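Local coordinates for protein extracellular ligand-binding receptor (Verminephrobacter eiseniae, PDB 4M88) that probably binds amino acids outside the cytoplasmic membrane as the solute-binding component of an ABC transporter, at residues K66-K71 / D94-V99; Q127-I132 / L203-P208; V160-V165 / I173-V178. All blocks are in the same frame, centred on the assembly; numbering follows the deposited sequence.

Overall arrangement
Contact 1 (66-71 with 94-99) lies in the lobe built on the five-stranded parallel sheet, partly buried, and its centre is about 39 Å from that of contact 3. Contacts 2 and 3, both buried, belong to the other lobe, about 11 Å apart between centres, and serve the same mixed sheet: contact 2 sets helix 125-138 on strand 201-205, contact 3 sets helix 152-166 on edge strand 174-180. They meet chiefly through Val161, whose CG2 is 3.6 Å from Ile205 CD1. All three are apolar, but contact 1 relies on one bent selenomethionine against loop residues, whereas branched aliphatic side chains carry the two helix-on-sheet contacts.

Contact 1 of 3, residues K66-K71 / D94-V99; sequences KAMEKK and DTAPVV
Met68, modelled as selenomethionine, lays its bent tail over Val98 and the CD side of the Pro97 ring. Its chain turns at chi2 (-55°) and again at chi3 (-60°), so that the selenium rests on Val98 while the terminal methyl lies among Val98, Pro97 and Ala96. The selenium sits 3.6 Å from Val98 CB, running at a slant across the base of the valine, with both valine methyls close by, Val98 CG1 at 3.8 Å and Val98 CG2 at 4.0 Å. Beyond it, the methyl CE of Met68 comes within 3.7 Å of Pro97 CD and 3.9 Å of Ala96 CB, so three consecutive residues touch a single side chain. The contact is purely apolar, and its 141 Å² of buried surface, both sides summed, is modest.

Burial is uneven: Ala96 and Val98 are buried, while Pro97, the centre of an inverse gamma turn, is exposed. The type I turn from Met68 to Lys71 takes the chain away from the helix, with Lys71 at positive phi. On the loop side, Lys117 NZ binds the carbonyl O of Ala96, and Val98 also packs on Leu75. The contact thus joins the C-terminal part of helix 57-68 to the loop entering strand 99-101, a helix-to-loop packing in the alternating beta-alpha, Rossmann-like lobe of type I periplasmic binding proteins.

Contact 2 of 3, residues Q127-I132 / L203-P208; sequences QEIEEI and LVIGPP
Ile132 and Leu203 reach toward each other tip to tip, and this is the tightly packed part of the contact. The methyl CG2 of Ile132 meets the branch point of the leucine, 3.7 Å from Leu203 CG and equally 3.7 Å from Leu203 CD1, with Leu203 CD2 only slightly farther at 3.9 Å. One methyl therefore sits against the whole isopropyl end. With chi1 at -81°, CG1 of Ile132 stands beside the backbone N and CG2 opposite it, where it faces the leucine.

A helical turn earlier the fit is looser. Ile129 and Ile205 cross at about a right angle and touch through their end methyls alone, CD1 to CD1 at 4.0 Å. Ile129 is extended beyond CG1 (chi2 163°), which carries CD1 to the strand although its CB does not point there. All four residues are buried, and they set helix 125-138 on strand 201-205, an inner strand of the mixed sheet in the alpha/beta sandwich of the second lobe. Around them, Val160 of the neighbouring helix packs on Ile129, while Leu230 and Val253 pack on Ile132.

The other face of the helix is more open: Gln127, Glu130 and Glu131 are partly exposed. Glu128, though buried, has a partner, as its OE2 is hydrogen-bonded to Ser231 OG. The strand end opens too, with Gly206 and Pro207 partly exposed and Pro207 at the N-cap of helix 208-220. A glycerol molecule, probably from the crystallisation liquor, lies about 3 Å from the side chain of Ile205.

Contact 3 of 3, residues V160-V165 / I173-V178; sequences VVQEAV and IELNGV
Leu175 stands across Val161 and Gln162 at about a right angle, its isopropyl end laid against the helix. The two segments belong to a beta-alpha-beta unit formed by strand 143-149, helix 152-166 and strand 174-180; the axes of 160-165 and 174-178 run antiparallel (174°) and approach to 9.3 Å. The CB of Leu175 points at the helix, and CG anti to the backbone N (chi1 172°) brings the two methyls to Val161, whose CG1 lies 3.8 Å from Leu175 CD2 and 3.9 Å from Leu175 CD1. The same CD2 also rests on the helix backbone, 3.7 Å from Gln162 CA, while on the solvent side the aliphatic CG of Gln162 flanks Leu175 CD2 at 3.8 Å.

Val165 meets two residues, Leu175 on the strand and Ile173 just before it. It lies at a slant to Leu175, with Val165 CG1 4.1 Å from Leu175 CB, and turns at about a right angle to Ile173, whose CB is 3.8 Å from Val165 CG1. Val165 and Ile173 are both buried, and Ile173 packs further on Val133 and Gln137 of helix 125-138. Outward, Glu174 points away from the helix, in keeping with strand alternation, and backbone bonds of Asn176 to Leu144 and Thr146 hold this edge to strand 143-149. Closest of all the approaches between the segments is that of a methyl to a backbone oxygen: Val165 CG1 lies 3.2 Å from Ile173 O.

Contact 1 of 3, residues K66-K71 / D94-V99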
ATOM      1  N   LYS A  66      19.117  -2.741  14.833  1.00 17.08           N
ATOM      2  CA  LYS A  66      19.076  -4.159  15.195  1.00 19.73           C
ATOM      3  C   LYS A  66      18.873  -5.009  13.948  1.00 16.47           C
ATOM      4  O   LYS A  66      19.472  -6.075  13.808  1.00 23.66           O
ATOM      5  CB  LYS A  66      17.961  -4.427  16.208  1.00 20.18           C
ATOM      6  CG  LYS A  66      18.128  -3.666  17.505  1.00 33.01           C
ATOM      7  CD  LYS A  66      16.925  -3.861  18.416  1.00 36.61           C
ATOM      8  CE  LYS A  66      17.249  -3.479  19.849  1.00 44.56           C
ATOM      9  NZ  LYS A  66      16.076  -3.672  20.749  1.00 47.60           N
ATOM     10  N   ALA A  67      18.027  -4.529  13.037  1.00 15.76           N
ATOM     11  CA  ALA A  67      17.796  -5.203  11.770  1.00 15.03           C
ATOM     12  C   ALA A  67      19.073  -5.188  10.932  1.00 17.76           C
ATOM     13  O   ALA A  67      19.468  -6.208  10.352  1.00 18.31           O
ATOM     14  CB  ALA A  67      16.638  -4.530  11.004  1.00 15.21           C
HETATM   15  N   MSE A  68      19.729  -4.031  10.869  1.00 16.29           N
HETATM   16  CA  MSE A  68      20.949  -3.914  10.070  1.00 16.38           C
HETATM   17  C   MSE A  68      22.080  -4.831  10.564  1.00 16.59           C
HETATM   18  O   MSE A  68      22.941  -5.229   9.779  1.00 17.42           O
HETATM   19  CB  MSE A  68      21.438  -2.465  10.004  1.00 15.65           C
HETATM   20  CG  MSE A  68      20.572  -1.552   9.175  1.00 14.31           C
HETATM   21 SE   MSE A  68      20.314  -2.220   7.331  0.70 23.57          SE
HETATM   22  CE  MSE A  68      22.185  -2.253   6.783  1.00 21.45           C
ATOM     23  N   GLU A  69      22.077  -5.166  11.852  1.00 15.50           N
ATOM     24  CA  GLU A  69      23.099  -6.064  12.392  1.00 16.01           C
ATOM     25  C   GLU A  69      23.019  -7.468  11.787  1.00 17.98           C
ATOM     26  O   GLU A  69      24.009  -8.203  11.805  1.00 23.13           O
ATOM     27  CB  GLU A  69      22.995  -6.156  13.917  1.00 22.45           C
ATOM     28  CG  GLU A  69      23.498  -4.925  14.650  1.00 24.26           C
ATOM     29  CD  GLU A  69      23.697  -5.179  16.131  1.00 37.43           C
ATOM     30  OE1 GLU A  69      22.726  -5.612  16.788  1.00 42.48           O
ATOM     31  OE2 GLU A  69      24.821  -4.947  16.627  1.00 45.16           O
ATOM     32  N   LYS A  70      21.849  -7.831  11.261  1.00 18.62           N
ATOM     33  CA  LYS A  70      21.646  -9.141  10.643  1.00 18.91           C
ATOM     34  C   LYS A  70      22.106  -9.173   9.188  1.00 19.83           C
ATOM     35  O   LYS A  70      21.964 -10.197   8.517  1.00 24.95           O
ATOM     36  CB  LYS A  70      20.170  -9.563  10.717  1.00 19.61           C
ATOM     37  CG  LYS A  70      19.567  -9.539  12.113  1.00 28.82           C
ATOM     38  CD  LYS A  70      20.457 -10.306  13.081  1.00 38.95           C
ATOM     39  CE  LYS A  70      20.251  -9.866  14.534  1.00 42.84           C
ATOM     40  NZ  LYS A  70      21.404 -10.266  15.405  1.00 36.97           N
ATOM     41  N   LYS A  71      22.651  -8.050   8.711  1.00 16.13           N
ATOM     42  CA  LYS A  71      23.122  -7.905   7.331  1.00 18.04           C
ATOM     43  C   LYS A  71      22.080  -8.288   6.269  1.00 20.19           C
ATOM     44  O   LYS A  71      22.378  -9.065   5.360  1.00 22.61           O
ATOM     45  CB  LYS A  71      24.425  -8.690   7.130  1.00 24.53           C
ATOM     46  CG  LYS A  71      25.501  -8.322   8.148  1.00 32.52           C
ATOM     47  CD  LYS A  71      26.595  -9.379   8.249  1.00 41.30           C
ATOM     48  CE  LYS A  71      27.603  -9.261   7.125  1.00 45.05           C
ATOM     49  NZ  LYS A  71      28.764 -10.170   7.359  1.00 47.98           N
ATOM     50  N   ASP A  94      21.311   6.700   4.480  1.00 14.92           N
ATOM     51  CA  ASP A  94      22.473   7.330   3.837  1.00 16.10           C
ATOM     52  C   ASP A  94      23.739   6.463   3.788  1.00 18.51           C
ATOM     53  O   ASP A  94      24.442   6.427   2.774  1.00 18.56           O
ATOM     54  CB  ASP A  94      22.796   8.670   4.495  1.00 17.42           C
ATOM     55  CG  ASP A  94      21.841   9.767   4.071  1.00 27.32           C
ATOM     56  OD1 ASP A  94      20.850   9.473   3.366  1.00 31.96           O
ATOM     57  OD2 ASP A  94      22.076  10.923   4.459  1.00 26.30           O
ATOM     58  N   THR A  95      24.041   5.767   4.878  1.00 16.59           N
ATOM     59  CA  THR A  95      25.252   4.948   4.902  1.00 16.88           C
ATOM     60  C   THR A  95      24.977   3.469   5.181  1.00 20.11           C
ATOM     61  O   THR A  95      25.908   2.663   5.318  1.00 21.19           O
ATOM     62  CB  THR A  95      26.272   5.483   5.921  1.00 25.48           C
ATOM     63  OG1 THR A  95      25.601   5.766   7.157  1.00 25.85           O
ATOM     64  CG2 THR A  95      26.918   6.765   5.402  1.00 30.06           C
ATOM     65  N   ALA A  96      23.706   3.104   5.264  1.00 23.45           N
ATOM     66  CA  ALA A  96      23.358   1.708   5.510  1.00 19.72           C
ATOM     67  C   ALA A  96      23.372   0.908   4.208  1.00 16.91           C
ATOM     68  O   ALA A  96      22.705   1.285   3.239  1.00 17.97           O
ATOM     69  CB  ALA A  96      21.998   1.610   6.193  1.00 16.01           C
ATOM     70  N   PRO A  97      24.143  -0.198   4.179  1.00 17.70           N
ATOM     71  CA  PRO A  97      24.198  -1.053   2.987  1.00 17.09           C
ATOM     72  C   PRO A  97      22.952  -1.925   2.864  1.00 17.25           C
ATOM     73  O   PRO A  97      22.972  -3.129   3.137  1.00 16.79           O
ATOM     74  CB  PRO A  97      25.437  -1.921   3.232  1.00 23.73           C
ATOM     75  CG  PRO A  97      25.564  -1.985   4.742  1.00 19.15           C
ATOM     76  CD  PRO A  97      25.102  -0.625   5.217  1.00 15.24           C
ATOM     77  N   VAL A  98      21.857  -1.310   2.447  1.00 14.19           N
ATOM     78  CA  VAL A  98      20.597  -2.026   2.353  1.00 17.08           C
ATOM     79  C   VAL A  98      19.738  -1.351   1.295  1.00 17.17           C
ATOM     80  O   VAL A  98      19.973  -0.201   0.937  1.00 15.58           O
ATOM     81  CB  VAL A  98      19.872  -2.026   3.716  1.00 14.09           C
ATOM     82  CG1 VAL A  98      19.264  -0.652   4.011  1.00 13.46           C
ATOM     83  CG2 VAL A  98      18.792  -3.115   3.766  1.00 13.52           C
ATOM     84  N   VAL A  99      18.761  -2.076   0.765  1.00 11.94           N
ATOM     85  CA  VAL A  99      17.762  -1.447  -0.072  1.00 11.81           C
ATOM     86  C   VAL A  99      16.418  -1.677   0.602  1.00 12.43           C
ATOM     87  O   VAL A  99      16.213  -2.706   1.276  1.00 15.39           O
ATOM     88  CB  VAL A  99      17.772  -2.024  -1.491  1.00 24.51           C
ATOM     89  CG1 VAL A  99      17.549  -3.459  -1.438  1.00 24.43           C
ATOM     90  CG2 VAL A  99      16.694  -1.426  -2.306  1.00 26.62           C
TER

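Contact 2 of 3, residues Q127-I132 / L203-P208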
ATOM      1  N   GLN A 127      -0.900   9.479  -7.817  1.00 14.21           N
ATOM      2  CA  GLN A 127      -1.511   8.950  -9.025  1.00 13.28           C
ATOM      3  C   GLN A 127      -2.866   8.344  -8.715  1.00 13.12           C
ATOM      4  O   GLN A 127      -3.800   8.477  -9.508  1.00 16.30           O
ATOM      5  CB  GLN A 127      -0.622   7.913  -9.678  1.00 14.93           C
ATOM      6  CG  GLN A 127      -1.058   7.628 -11.104  1.00 18.56           C
ATOM      7  CD  GLN A 127      -0.398   6.395 -11.667  1.00 20.66           C
ATOM      8  OE1 GLN A 127       0.578   5.889 -11.113  1.00 22.34           O
ATOM      9  NE2 GLN A 127      -0.930   5.902 -12.774  1.00 16.63           N
ATOM     10  N   GLU A 128      -2.989   7.679  -7.573  1.00 12.66           N
ATOM     11  CA  GLU A 128      -4.296   7.152  -7.172  1.00 12.67           C
ATOM     12  C   GLU A 128      -5.339   8.258  -6.993  1.00 12.70           C
ATOM     13  O   GLU A 128      -6.491   8.117  -7.419  1.00 14.25           O
ATOM     14  CB  GLU A 128      -4.181   6.319  -5.895  1.00 12.31           C
ATOM     15  CG  GLU A 128      -3.332   5.070  -6.098  1.00 12.38           C
ATOM     16  CD  GLU A 128      -3.536   4.026  -5.011  1.00 27.52           C
ATOM     17  OE1 GLU A 128      -4.116   4.366  -3.953  1.00 24.94           O
ATOM     18  OE2 GLU A 128      -3.125   2.862  -5.227  1.00 26.93           O
ATOM     19  N   ILE A 129      -4.941   9.345  -6.344  1.00 12.44           N
ATOM     20  CA  ILE A 129      -5.839  10.485  -6.132  1.00 12.52           C
ATOM     21  C   ILE A 129      -6.213  11.184  -7.444  1.00 13.02           C
ATOM     22  O   ILE A 129      -7.370  11.600  -7.629  1.00 14.86           O
ATOM     23  CB  ILE A 129      -5.216  11.480  -5.133  1.00 12.31           C
ATOM     24  CG1 ILE A 129      -5.330  10.920  -3.706  1.00 12.71           C
ATOM     25  CG2 ILE A 129      -5.901  12.832  -5.203  1.00 13.98           C
ATOM     26  CD1 ILE A 129      -4.393  11.601  -2.710  1.00 15.26           C
ATOM     27  N   GLU A 130      -5.253  11.312  -8.361  1.00 13.30           N
ATOM     28  CA  GLU A 130      -5.555  11.894  -9.669  1.00 13.96           C
ATOM     29  C   GLU A 130      -6.583  11.039 -10.404  1.00 17.67           C
ATOM     30  O   GLU A 130      -7.514  11.561 -11.023  1.00 15.18           O
ATOM     31  CB  GLU A 130      -4.288  12.076 -10.502  1.00 17.52           C
ATOM     32  CG  GLU A 130      -3.404  13.232 -10.008  1.00 21.12           C
ATOM     33  CD  GLU A 130      -2.009  13.241 -10.629  1.00 33.70           C
ATOM     34  OE1 GLU A 130      -1.574  12.199 -11.174  1.00 34.72           O
ATOM     35  OE2 GLU A 130      -1.345  14.299 -10.565  1.00 34.72           O
ATOM     36  N   GLU A 131      -6.411   9.724 -10.320  1.00 15.10           N
ATOM     37  CA  GLU A 131      -7.358   8.774 -10.899  1.00 16.99           C
ATOM     38  C   GLU A 131      -8.752   8.879 -10.267  1.00 17.06           C
ATOM     39  O   GLU A 131      -9.760   8.826 -10.972  1.00 16.16           O
ATOM     40  CB  GLU A 131      -6.821   7.351 -10.732  1.00 22.91           C
ATOM     41  CG  GLU A 131      -7.706   6.282 -11.328  1.00 36.51           C
ATOM     42  CD  GLU A 131      -7.505   6.121 -12.821  1.00 51.89           C
ATOM     43  OE1 GLU A 131      -6.696   6.880 -13.402  1.00 54.96           O
ATOM     44  OE2 GLU A 131      -8.154   5.226 -13.409  1.00 58.74           O
ATOM     45  N   ILE A 132      -8.807   9.017  -8.945  1.00 15.35           N
ATOM     46  CA  ILE A 132     -10.095   9.167  -8.252  1.00 15.05           C
ATOM     47  C   ILE A 132     -10.806  10.423  -8.723  1.00 16.31           C
ATOM     48  O   ILE A 132     -12.014  10.406  -8.993  1.00 15.01           O
ATOM     49  CB  ILE A 132      -9.922   9.270  -6.743  1.00 16.99           C
ATOM     50  CG1 ILE A 132      -9.736   7.897  -6.142  1.00 22.00           C
ATOM     51  CG2 ILE A 132     -11.168   9.882  -6.095  1.00 23.16           C
ATOM     52  CD1 ILE A 132      -9.497   7.939  -4.664  1.00 23.50           C
ATOM     53  N   LEU A 203     -14.100  11.348  -0.598  1.00  9.57           N
ATOM     54  CA  LEU A 203     -12.834  10.626  -0.503  1.00  8.00           C
ATOM     55  C   LEU A 203     -12.445  10.483   0.955  1.00 11.75           C
ATOM     56  O   LEU A 203     -12.497  11.455   1.705  1.00 15.49           O
ATOM     57  CB  LEU A 203     -11.717  11.401  -1.201  1.00 13.43           C
ATOM     58  CG  LEU A 203     -11.462  11.362  -2.696  1.00 28.54           C
ATOM     59  CD1 LEU A 203     -12.540  12.117  -3.446  1.00 36.26           C
ATOM     60  CD2 LEU A 203     -10.079  11.969  -2.966  1.00 24.37           C
ATOM     61  N   VAL A 204     -12.025   9.288   1.363  1.00 11.10           N
ATOM     62  CA  VAL A 204     -11.516   9.100   2.723  1.00 12.51           C
ATOM     63  C   VAL A 204     -10.031   8.765   2.672  1.00 15.66           C
ATOM     64  O   VAL A 204      -9.636   7.812   2.004  1.00 12.88           O
ATOM     65  CB  VAL A 204     -12.304   8.011   3.458  1.00 12.56           C
ATOM     66  CG1 VAL A 204     -11.897   7.957   4.923  1.00 13.97           C
ATOM     67  CG2 VAL A 204     -13.807   8.288   3.339  1.00 16.35           C
ATOM     68  N   ILE A 205      -9.211   9.563   3.358  1.00 12.32           N
ATOM     69  CA  ILE A 205      -7.751   9.431   3.296  1.00 11.78           C
ATOM     70  C   ILE A 205      -7.161   9.248   4.681  1.00 15.10           C
ATOM     71  O   ILE A 205      -7.396  10.063   5.570  1.00 15.54           O
ATOM     72  CB  ILE A 205      -7.112  10.685   2.650  1.00 16.55           C
ATOM     73  CG1 ILE A 205      -7.537  10.795   1.181  1.00 20.39           C
ATOM     74  CG2 ILE A 205      -5.593  10.655   2.760  1.00 24.25           C
ATOM     75  CD1 ILE A 205      -6.847  11.928   0.412  1.00 23.54           C
ATOM     76  N   GLY A 206      -6.394   8.182   4.877  1.00 12.47           N
ATOM     77  CA  GLY A 206      -5.784   7.951   6.172  1.00 15.03           C
ATOM     78  C   GLY A 206      -5.290   6.529   6.292  1.00 16.49           C
ATOM     79  O   GLY A 206      -5.402   5.749   5.341  1.00 16.66           O
ATOM     80  N   PRO A 207      -4.733   6.182   7.462  1.00 20.25           N
ATOM     81  CA  PRO A 207      -4.291   4.808   7.711  1.00 18.45           C
ATOM     82  C   PRO A 207      -5.498   3.892   7.670  1.00 16.96           C
ATOM     83  O   PRO A 207      -6.620   4.356   7.897  1.00 17.88           O
ATOM     84  CB  PRO A 207      -3.726   4.870   9.134  1.00 21.94           C
ATOM     85  CG  PRO A 207      -3.396   6.310   9.358  1.00 25.66           C
ATOM     86  CD  PRO A 207      -4.425   7.080   8.587  1.00 20.51           C
ATOM     87  N   PRO A 208      -5.277   2.601   7.388  1.00 17.10           N
ATOM     88  CA  PRO A 208      -6.360   1.626   7.269  1.00 15.98           C
ATOM     89  C   PRO A 208      -7.468   1.669   8.339  1.00 18.29           C
ATOM     90  O   PRO A 208      -8.636   1.640   7.949  1.00 17.78           O
ATOM     91  CB  PRO A 208      -5.620   0.289   7.290  1.00 18.77           C
ATOM     92  CG  PRO A 208      -4.324   0.594   6.652  1.00 21.57           C
ATOM     93  CD  PRO A 208      -3.965   1.996   7.100  1.00 20.62           C
TER

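Contact 3 of 3, residues V160-V165 / I173-V178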
ATOM      1  N   VAL A 160      -2.526  16.981  -2.119  1.00 14.74           N
ATOM      2  CA  VAL A 160      -2.541  16.347  -3.433  1.00 15.57           C
ATOM      3  C   VAL A 160      -3.934  16.422  -4.056  1.00 14.22           C
ATOM      4  O   VAL A 160      -4.068  16.716  -5.249  1.00 16.74           O
ATOM      5  CB  VAL A 160      -2.032  14.885  -3.363  1.00 17.19           C
ATOM      6  CG1 VAL A 160      -2.327  14.146  -4.649  1.00 17.98           C
ATOM      7  CG2 VAL A 160      -0.533  14.877  -3.084  1.00 17.80           C
ATOM      8  N   VAL A 161      -4.968  16.170  -3.254  1.00 13.07           N
ATOM      9  CA  VAL A 161      -6.342  16.287  -3.741  1.00 13.17           C
ATOM     10  C   VAL A 161      -6.606  17.703  -4.233  1.00 18.12           C
ATOM     11  O   VAL A 161      -7.172  17.894  -5.304  1.00 13.97           O
ATOM     12  CB  VAL A 161      -7.408  15.896  -2.677  1.00 16.24           C
ATOM     13  CG1 VAL A 161      -8.789  15.925  -3.310  1.00 16.10           C
ATOM     14  CG2 VAL A 161      -7.144  14.503  -2.134  1.00 16.06           C
ATOM     15  N   GLN A 162      -6.180  18.704  -3.464  1.00 14.03           N
ATOM     16  CA  GLN A 162      -6.431  20.094  -3.860  1.00 14.69           C
ATOM     17  C   GLN A 162      -5.780  20.404  -5.206  1.00 20.12           C
ATOM     18  O   GLN A 162      -6.377  21.076  -6.054  1.00 15.57           O
ATOM     19  CB  GLN A 162      -5.923  21.070  -2.790  1.00 16.78           C
ATOM     20  CG  GLN A 162      -6.639  20.942  -1.453  1.00 27.16           C
ATOM     21  CD  GLN A 162      -6.022  21.821  -0.369  1.00 33.95           C
ATOM     22  OE1 GLN A 162      -4.911  22.327  -0.523  1.00 41.35           O
ATOM     23  NE2 GLN A 162      -6.747  22.006   0.729  1.00 28.63           N
ATOM     24  N   GLU A 163      -4.560  19.914  -5.410  1.00 15.00           N
ATOM     25  CA  GLU A 163      -3.854  20.177  -6.664  1.00 22.09           C
ATOM     26  C   GLU A 163      -4.503  19.408  -7.825  1.00 21.84           C
ATOM     27  O   GLU A 163      -4.606  19.920  -8.945  1.00 20.64           O
ATOM     28  CB  GLU A 163      -2.377  19.802  -6.540  1.00 25.99           C
ATOM     29  CG  GLU A 163      -1.577  19.982  -7.827  1.00 39.48           C
ATOM     30  CD  GLU A 163      -1.360  21.446  -8.208  1.00 51.13           C
ATOM     31  OE1 GLU A 163      -1.630  22.341  -7.375  1.00 53.83           O
ATOM     32  OE2 GLU A 163      -0.913  21.696  -9.350  1.00 56.05           O
ATOM     33  N   ALA A 164      -4.953  18.187  -7.545  1.00 17.40           N
ATOM     34  CA  ALA A 164      -5.592  17.354  -8.561  1.00 19.73           C
ATOM     35  C   ALA A 164      -6.892  17.979  -9.038  1.00 18.46           C
ATOM     36  O   ALA A 164      -7.180  17.994 -10.237  1.00 23.17           O
ATOM     37  CB  ALA A 164      -5.843  15.946  -8.027  1.00 16.29           C
ATOM     38  N   VAL A 165      -7.681  18.486  -8.098  1.00 14.96           N
ATOM     39  CA  VAL A 165      -8.979  19.077  -8.424  1.00 18.94           C
ATOM     40  C   VAL A 165      -8.819  20.367  -9.224  1.00 23.57           C
ATOM     41  O   VAL A 165      -9.625  20.685 -10.109  1.00 24.88           O
ATOM     42  CB  VAL A 165      -9.828  19.319  -7.141  1.00 22.26           C
ATOM     43  CG1 VAL A 165     -10.976  20.245  -7.413  1.00 26.95           C
ATOM     44  CG2 VAL A 165     -10.339  17.997  -6.579  1.00 21.97           C
ATOM     45  N   ILE A 173     -14.263  21.425 -10.296  1.00 23.87           N
ATOM     46  CA  ILE A 173     -14.916  20.695  -9.218  1.00 23.01           C
ATOM     47  C   ILE A 173     -14.731  21.499  -7.948  1.00 28.00           C
ATOM     48  O   ILE A 173     -13.618  21.948  -7.652  1.00 29.14           O
ATOM     49  CB  ILE A 173     -14.271  19.322  -8.984  1.00 24.67           C
ATOM     50  CG1 ILE A 173     -14.459  18.425 -10.203  1.00 25.59           C
ATOM     51  CG2 ILE A 173     -14.883  18.636  -7.758  1.00 27.92           C
ATOM     52  CD1 ILE A 173     -13.764  17.107 -10.045  1.00 31.69           C
ATOM     53  N   GLU A 174     -15.811  21.690  -7.195  1.00 20.81           N
ATOM     54  CA  GLU A 174     -15.687  22.331  -5.896  1.00 18.94           C
ATOM     55  C   GLU A 174     -15.239  21.287  -4.898  1.00 23.77           C
ATOM     56  O   GLU A 174     -15.802  20.190  -4.844  1.00 21.71           O
ATOM     57  CB  GLU A 174     -17.012  22.943  -5.444  1.00 25.64           C
ATOM     58  CG  GLU A 174     -16.937  23.564  -4.058  1.00 35.66           C
ATOM     59  CD  GLU A 174     -18.280  24.071  -3.565  1.00 47.68           C
ATOM     60  OE1 GLU A 174     -19.269  23.973  -4.324  1.00 49.97           O
ATOM     61  OE2 GLU A 174     -18.341  24.564  -2.416  1.00 50.20           O
ATOM     62  N   LEU A 175     -14.222  21.614  -4.111  1.00 13.63           N
ATOM     63  CA  LEU A 175     -13.680  20.650  -3.162  1.00 12.51           C
ATOM     64  C   LEU A 175     -13.765  21.154  -1.724  1.00 16.52           C
ATOM     65  O   LEU A 175     -13.376  22.282  -1.443  1.00 17.62           O
ATOM     66  CB  LEU A 175     -12.221  20.341  -3.519  1.00 17.98           C
ATOM     67  CG  LEU A 175     -11.444  19.490  -2.514  1.00 16.07           C
ATOM     68  CD1 LEU A 175     -11.946  18.047  -2.521  1.00 16.68           C
ATOM     69  CD2 LEU A 175      -9.952  19.552  -2.816  1.00 17.77           C
ATOM     70  N   ASN A 176     -14.272  20.325  -0.815  1.00 13.47           N
ATOM     71  CA  ASN A 176     -14.208  20.646   0.606  1.00 16.18           C
ATOM     72  C   ASN A 176     -13.423  19.574   1.332  1.00 17.82           C
ATOM     73  O   ASN A 176     -13.608  18.394   1.066  1.00 22.53           O
ATOM     74  CB  ASN A 176     -15.608  20.748   1.212  1.00 16.49           C
ATOM     75  CG  ASN A 176     -16.370  21.946   0.703  1.00 20.93           C
ATOM     76  OD1 ASN A 176     -15.789  22.998   0.442  1.00 26.22           O
ATOM     77  ND2 ASN A 176     -17.676  21.796   0.556  1.00 20.74           N
ATOM     78  N   GLY A 177     -12.541  19.971   2.239  1.00 12.74           N
ATOM     79  CA  GLY A 177     -11.740  18.981   2.947  1.00 15.60           C
ATOM     80  C   GLY A 177     -11.960  19.098   4.434  1.00 16.73           C
ATOM     81  O   GLY A 177     -11.824  20.186   5.003  1.00 14.99           O
ATOM     82  N   VAL A 178     -12.302  17.982   5.059  1.00 13.97           N
ATOM     83  CA  VAL A 178     -12.625  17.966   6.481  1.00 12.85           C
ATOM     84  C   VAL A 178     -11.615  17.114   7.229  1.00 19.15           C
ATOM     85  O   VAL A 178     -11.484  15.924   6.968  1.00 14.91           O
ATOM     86  CB  VAL A 178     -14.035  17.427   6.715  1.00 13.77           C
ATOM     87  CG1 VAL A 178     -14.333  17.353   8.195  1.00 20.43           C
ATOM     88  CG2 VAL A 178     -15.057  18.327   6.019  1.00 16.17           C
TER